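Local coordinates for protein 4-oxalocrotonate decarboxylase NahK (Pseudomonas putida, PDB 5D2H) that catalyses decarboxylation of the 2-oxo diacid 4-oxalocrotonate to 2-oxopent-4-enoate and carbon dioxide in the breakdown of aromatic hydrocarbons, and binds a divalent metal ion, at residues H124-A129 / T257-V262; V160-S165 / R186-G191. The protein carries 1 engineered substitution. All coordinates share one frame; numbering follows the deposited sequence.

In the fold
Along the chain from the N terminus, 124-129 comes first, leading into strand 126-135, and 160-165 follows on its antiparallel neighbour, strand 153-163. After helix 174-179 the chain returns through 186-191, closing a 20-residue loop at contact 2. Far later, 257-262 pairs back onto 124-129, and contact 1 closes a loop of 127 residues within which contact 2 is wholly nested. The four segments lie on successive strands of one mixed sheet: 260-261, 126-135, 153-163 and 184-189. Glu128 from contact 1 and Glu161 from contact 2 share a magnesium ion, and His124 and Asp164 join the two contacts at the end of the central pair.

Contact 1 of 2, residues H124-A129 / T257-V262; sequences HPKIEA and TAAVPV. With MG (magnesium ion), chain B; AKG (2-oxoglutaric acid), chain C; EDO (1,2-ethanediol), chain F.
The carboxylate of Glu128 reaches the magnesium ion through one oxygen, OE2, at 1.9 Å, while the other, OE1, lies 4.5 Å from Ala259 CB, a loose approach. A water lies 2.8 Å from Glu128 OE1 and 2.6 Å from Thr257 O, placed to bridge the segments. At the His124 imidazole, O2 of 1,2-ethanediol sits obliquely, 3.2 Å from His124 CD2. The puckered ring of Pro125 meets Val262 through CG, 4.0 Å from Val262 CG2. Beneath these groups the backbones pair antiparallel: Ile127 and Val260 exchange two N-H...O bonds, and Val262 N donates to Pro125 O. Ile127 and Val262 cross at about a right angle, with Ile127 CG2 3.7 Å from Val262 CG1. With chi1 at 63°, Ile127 has CG1 between its backbone N and carbonyl carbon, where it lies beside the CB of Val260. Beta-branched residues suit this buried face, which Met208 and Ile268 help to cover. On the other side of the strand, Lys126 stretches its aliphatic chain past Ala259, with CD 3.9 Å from the CB, and carries its ammonium group outward. Glu130 and Glu161, two waters and O2 of 2-oxoglutarate complete six ligands round the metal. Three carboxylates meeting one divalent cation would probably more than offset its two positive charges, and the bound 2-oxo acid adds a further anionic ligand, consistent with a metal that polarises that acid's carboxylate.

Contact 2 of 2, residues V160-S165 / R186-G191; sequences VEVIDS and RFITGG. With MG (magnesium ion), chain B; AKG (2-oxoglutaric acid), chain C; EDO (1,2-ethanediol), chain F.
Strands 153-163 and 184-189 are antiparallel neighbours in the sheet that carries the metal site, and here their segments run at 169° to one another, 4.4 Å apart at closest approach. Val160 pairs with Ile188 and Val162 with Arg186 as hydrogen-bonded pairs, each with two N-H...O bonds. Ile188 N to Val160 O, at 2.7 Å, points nearly along the C=O axis, whereas Val162 N approaches Arg186 O from above the carbonyl plane. Between them Glu161 and Phe187 form a non-hydrogen-bonded pair.

In this domain of the fumarylacetoacetate hydrolase family, the alternation puts the metal ligand Glu161 on one face, beside Phe187, which packs on Phe250 and Met252, and the aliphatic side chains on the other. With CG swung opposite the backbone N (chi1 -168°) and the chain extended, Glu161 carries OE1 to the magnesium ion at 2.0 Å and lays CG 3.3 Å from Arg186 O. Its second oxygen, OE2, forms a salt bridge with Lys83, which also binds 2-oxoglutarate, and has a water 2.7 Å away that lies 2.8 Å from Arg186 O. On the opposite face Val160 and Ile188 stand side by side, and Ile188 CD1 also reaches Val162 CG2 at 3.9 Å; these branched aliphatic groups pack on strand 276-282. Arg186 joins them only through its aliphatic base, CB lying 3.7 Å from Val162 CB, before a bend at chi2 takes the guanidinium group away. Farther along, Ile163 presents CG2 to the keto oxygen O5 of 2-oxoglutarate.

Contact 1 of 2, residues H124-A129 / T257-V262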
# COMPACT_ATOMS: atom_id res chain seq x y z
N HIS A 124 -6.49 14.16 1.99
CA HIS A 124 -6.15 14.23 3.41
C HIS A 124 -5.06 13.21 3.69
O HIS A 124 -5.30 12.20 4.38
CB HIS A 124 -7.37 14.01 4.31
CG HIS A 124 -8.40 13.09 3.73
ND1 HIS A 124 -9.74 13.20 4.03
CD2 HIS A 124 -8.29 12.02 2.90
CE1 HIS A 124 -10.42 12.26 3.40
NE2 HIS A 124 -9.56 11.53 2.71
N PRO A 125 -3.88 13.44 3.13
CA PRO A 125 -2.86 12.40 3.06
C PRO A 125 -2.21 12.09 4.40
O PRO A 125 -2.14 12.95 5.29
CB PRO A 125 -1.82 12.99 2.10
CG PRO A 125 -1.97 14.47 2.26
CD PRO A 125 -3.44 14.69 2.46
N LYS A 126 -1.72 10.86 4.52
CA LYS A 126 -0.93 10.44 5.67
C LYS A 126 0.26 9.67 5.13
O LYS A 126 0.18 9.10 4.05
CB LYS A 126 -1.74 9.52 6.57
CG LYS A 126 -3.04 10.09 7.08
CD LYS A 126 -3.70 9.11 8.06
CE LYS A 126 -5.03 9.65 8.56
NZ LYS A 126 -5.61 8.78 9.61
N ILE A 127 1.35 9.66 5.89
CA ILE A 127 2.51 8.89 5.49
C ILE A 127 2.68 7.72 6.42
O ILE A 127 2.29 7.77 7.59
CB ILE A 127 3.78 9.74 5.50
CG1 ILE A 127 4.09 10.22 6.92
CG2 ILE A 127 3.63 10.91 4.55
CD1 ILE A 127 5.52 10.70 7.10
N GLU A 128 3.24 6.65 5.89
CA GLU A 128 3.62 5.51 6.72
C GLU A 128 4.99 5.00 6.29
O GLU A 128 5.36 5.09 5.11
CB GLU A 128 2.55 4.41 6.65
CG GLU A 128 2.02 4.13 5.27
CD GLU A 128 0.86 3.16 5.27
OE1 GLU A 128 0.36 2.79 6.36
OE2 GLU A 128 0.43 2.78 4.17
N ALA A 129 5.74 4.51 7.27
CA ALA A 129 7.06 3.94 7.03
C ALA A 129 6.93 2.46 6.73
O ALA A 129 6.29 1.71 7.48
CB ALA A 129 7.95 4.13 8.24
N THR A 257 4.84 1.77 11.23
CA THR A 257 4.35 2.68 12.26
C THR A 257 2.90 3.04 12.00
O THR A 257 2.33 2.68 10.97
CB THR A 257 5.11 4.00 12.21
OG1 THR A 257 4.63 4.75 11.09
CG2 THR A 257 6.60 3.76 12.04
N ALA A 258 2.29 3.78 12.93
CA ALA A 258 0.97 4.33 12.69
C ALA A 258 1.11 5.34 11.55
O ALA A 258 2.19 5.89 11.35
CB ALA A 258 0.45 5.01 13.93
N ALA A 259 0.04 5.56 10.78
CA ALA A 259 0.07 6.56 9.73
C ALA A 259 -0.03 7.95 10.34
O ALA A 259 -0.71 8.16 11.33
CB ALA A 259 -1.05 6.33 8.72
N VAL A 260 0.66 8.91 9.72
CA VAL A 260 0.79 10.26 10.26
C VAL A 260 0.30 11.25 9.21
O VAL A 260 0.77 11.23 8.07
CB VAL A 260 2.27 10.55 10.62
CG1 VAL A 260 2.50 12.02 10.95
CG2 VAL A 260 2.72 9.66 11.78
N PRO A 261 -0.67 12.10 9.58
CA PRO A 261 -1.10 13.17 8.67
C PRO A 261 0.07 14.04 8.20
O PRO A 261 1.03 14.28 8.95
CB PRO A 261 -2.06 13.99 9.53
CG PRO A 261 -2.58 13.03 10.53
CD PRO A 261 -1.47 12.07 10.82
N VAL A 262 -0.02 14.50 6.96
CA VAL A 262 0.93 15.48 6.46
C VAL A 262 0.21 16.60 5.75
O VAL A 262 -0.85 16.41 5.18
CB VAL A 262 1.97 14.86 5.54
CG1 VAL A 262 2.96 14.02 6.36
CG2 VAL A 262 1.31 14.02 4.48
MG MG B . 0.89 1.24 3.15
C1 AKG C . -2.29 0.84 3.89
O1 AKG C . -1.95 0.36 4.99
O2 AKG C . -1.45 1.00 2.96
C2 AKG C . -3.68 1.28 3.67
O5 AKG C . -3.86 2.30 3.02
C3 AKG C . -4.93 0.59 4.19
C4 AKG C . -4.69 -0.52 5.20
C5 AKG C . -4.41 -0.03 6.60
O3 AKG C . -3.67 -0.76 7.30
O4 AKG C . -4.90 1.06 7.03
C1 EDO F . -5.50 7.50 4.69
O1 EDO F . -6.65 7.07 5.43
C2 EDO F . -5.42 9.03 4.75
O2 EDO F . -6.63 9.59 4.23
O HOH W 1 -3.26 7.73 11.70
O HOH W 2 0.61 2.55 9.09
O HOH W 3 1.41 -0.45 2.19
O HOH W 4 0.54 0.18 4.92

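Contact 2 of 2, residues V160-S165 / R186-G191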
# COMPACT_ATOMS: atom_id res chain seq x y z
N VAL A 160 8.52 5.03 2.06
CA VAL A 160 7.46 5.68 2.79
C VAL A 160 6.27 5.76 1.84
O VAL A 160 6.42 6.13 0.68
CB VAL A 160 7.88 7.09 3.23
CG1 VAL A 160 6.69 7.86 3.74
CG2 VAL A 160 9.00 6.98 4.28
N GLU A 161 5.10 5.36 2.31
CA GLU A 161 3.92 5.48 1.48
C GLU A 161 3.16 6.73 1.89
O GLU A 161 3.12 7.08 3.07
CB GLU A 161 3.01 4.25 1.58
CG GLU A 161 1.94 4.27 0.48
CD GLU A 161 0.99 3.08 0.49
OE1 GLU A 161 0.94 2.32 1.49
OE2 GLU A 161 0.27 2.91 -0.52
N VAL A 162 2.61 7.42 0.90
CA VAL A 162 1.61 8.42 1.20
C VAL A 162 0.29 7.79 0.83
O VAL A 162 0.05 7.43 -0.33
CB VAL A 162 1.85 9.74 0.44
CG1 VAL A 162 0.84 10.80 0.89
CG2 VAL A 162 3.28 10.24 0.69
N ILE A 163 -0.56 7.61 1.83
CA ILE A 163 -1.87 7.05 1.58
C ILE A 163 -2.88 8.17 1.71
O ILE A 163 -2.65 9.13 2.43
CB ILE A 163 -2.20 5.89 2.53
CG1 ILE A 163 -2.12 6.36 3.99
CG2 ILE A 163 -1.29 4.68 2.23
CD1 ILE A 163 -2.54 5.31 4.99
N ASP A 164 -3.98 8.05 1.00
CA ASP A 164 -4.94 9.12 0.95
C ASP A 164 -6.24 8.49 0.52
O ASP A 164 -6.49 8.29 -0.66
CB ASP A 164 -4.48 10.19 -0.06
CG ASP A 164 -5.30 11.46 0.00
OD1 ASP A 164 -5.85 11.78 1.08
OD2 ASP A 164 -5.41 12.15 -1.03
N SER A 165 -7.06 8.14 1.51
CA SER A 165 -8.35 7.57 1.22
C SER A 165 -9.16 8.62 0.48
O SER A 165 -9.20 9.77 0.89
CB SER A 165 -9.06 7.20 2.52
OG SER A 165 -10.33 6.68 2.22
N ARG A 186 0.83 7.99 -3.20
CA ARG A 186 2.24 8.22 -3.49
C ARG A 186 3.08 7.25 -2.69
O ARG A 186 2.64 6.71 -1.67
CB ARG A 186 2.68 9.66 -3.14
CG ARG A 186 1.89 10.76 -3.82
CD ARG A 186 2.31 11.02 -5.27
NE ARG A 186 1.63 12.19 -5.81
CZ ARG A 186 0.41 12.17 -6.36
NH1 ARG A 186 -0.28 11.04 -6.45
NH2 ARG A 186 -0.13 13.30 -6.82
N PHE A 187 4.30 7.01 -3.17
CA PHE A 187 5.29 6.27 -2.39
C PHE A 187 6.66 6.87 -2.65
O PHE A 187 6.95 7.31 -3.76
CB PHE A 187 5.26 4.77 -2.69
CG PHE A 187 5.76 4.39 -4.06
CD1 PHE A 187 4.89 4.32 -5.14
CD2 PHE A 187 7.10 4.07 -4.26
CE1 PHE A 187 5.35 3.95 -6.40
CE2 PHE A 187 7.55 3.70 -5.52
CZ PHE A 187 6.68 3.65 -6.59
N ILE A 188 7.49 6.90 -1.62
CA ILE A 188 8.83 7.46 -1.74
C ILE A 188 9.84 6.39 -1.35
O ILE A 188 9.92 6.03 -0.18
CB ILE A 188 9.02 8.65 -0.79
CG1 ILE A 188 7.91 9.68 -0.99
CG2 ILE A 188 10.39 9.30 -0.99
CD1 ILE A 188 7.19 10.06 0.28
N THR A 189 10.57 5.86 -2.33
CA THR A 189 11.68 4.97 -2.02
C THR A 189 12.89 5.82 -1.65
O THR A 189 13.01 6.97 -2.08
CB THR A 189 12.03 4.03 -3.20
OG1 THR A 189 12.35 4.82 -4.36
CG2 THR A 189 10.88 3.11 -3.52
N GLY A 190 13.77 5.26 -0.85
CA GLY A 190 14.93 6.01 -0.39
C GLY A 190 15.78 5.16 0.52
O GLY A 190 15.65 3.94 0.54
N GLY A 191 16.65 5.79 1.30
CA GLY A 191 17.55 5.04 2.14
C GLY A 191 18.43 4.16 1.29
O GLY A 191 18.75 4.50 0.14
MG MG B . 0.89 1.24 3.15
C1 AKG C . -2.29 0.84 3.89
O1 AKG C . -1.95 0.36 4.99
O2 AKG C . -1.45 1.00 2.96
C2 AKG C . -3.68 1.28 3.67
O5 AKG C . -3.86 2.30 3.02
C3 AKG C . -4.93 0.59 4.19
C4 AKG C . -4.69 -0.52 5.20
C5 AKG C . -4.41 -0.03 6.60
O3 AKG C . -3.67 -0.76 7.30
O4 AKG C . -4.90 1.06 7.03
C1 EDO F . -5.50 7.50 4.69
O1 EDO F . -6.65 7.07 5.43
C2 EDO F . -5.42 9.03 4.75
O2 EDO F . -6.63 9.59 4.23
O HOH W 5 0.66 4.87 -2.37
O HOH W 3 1.41 -0.45 2.19
O HOH W 4 0.54 0.18 4.92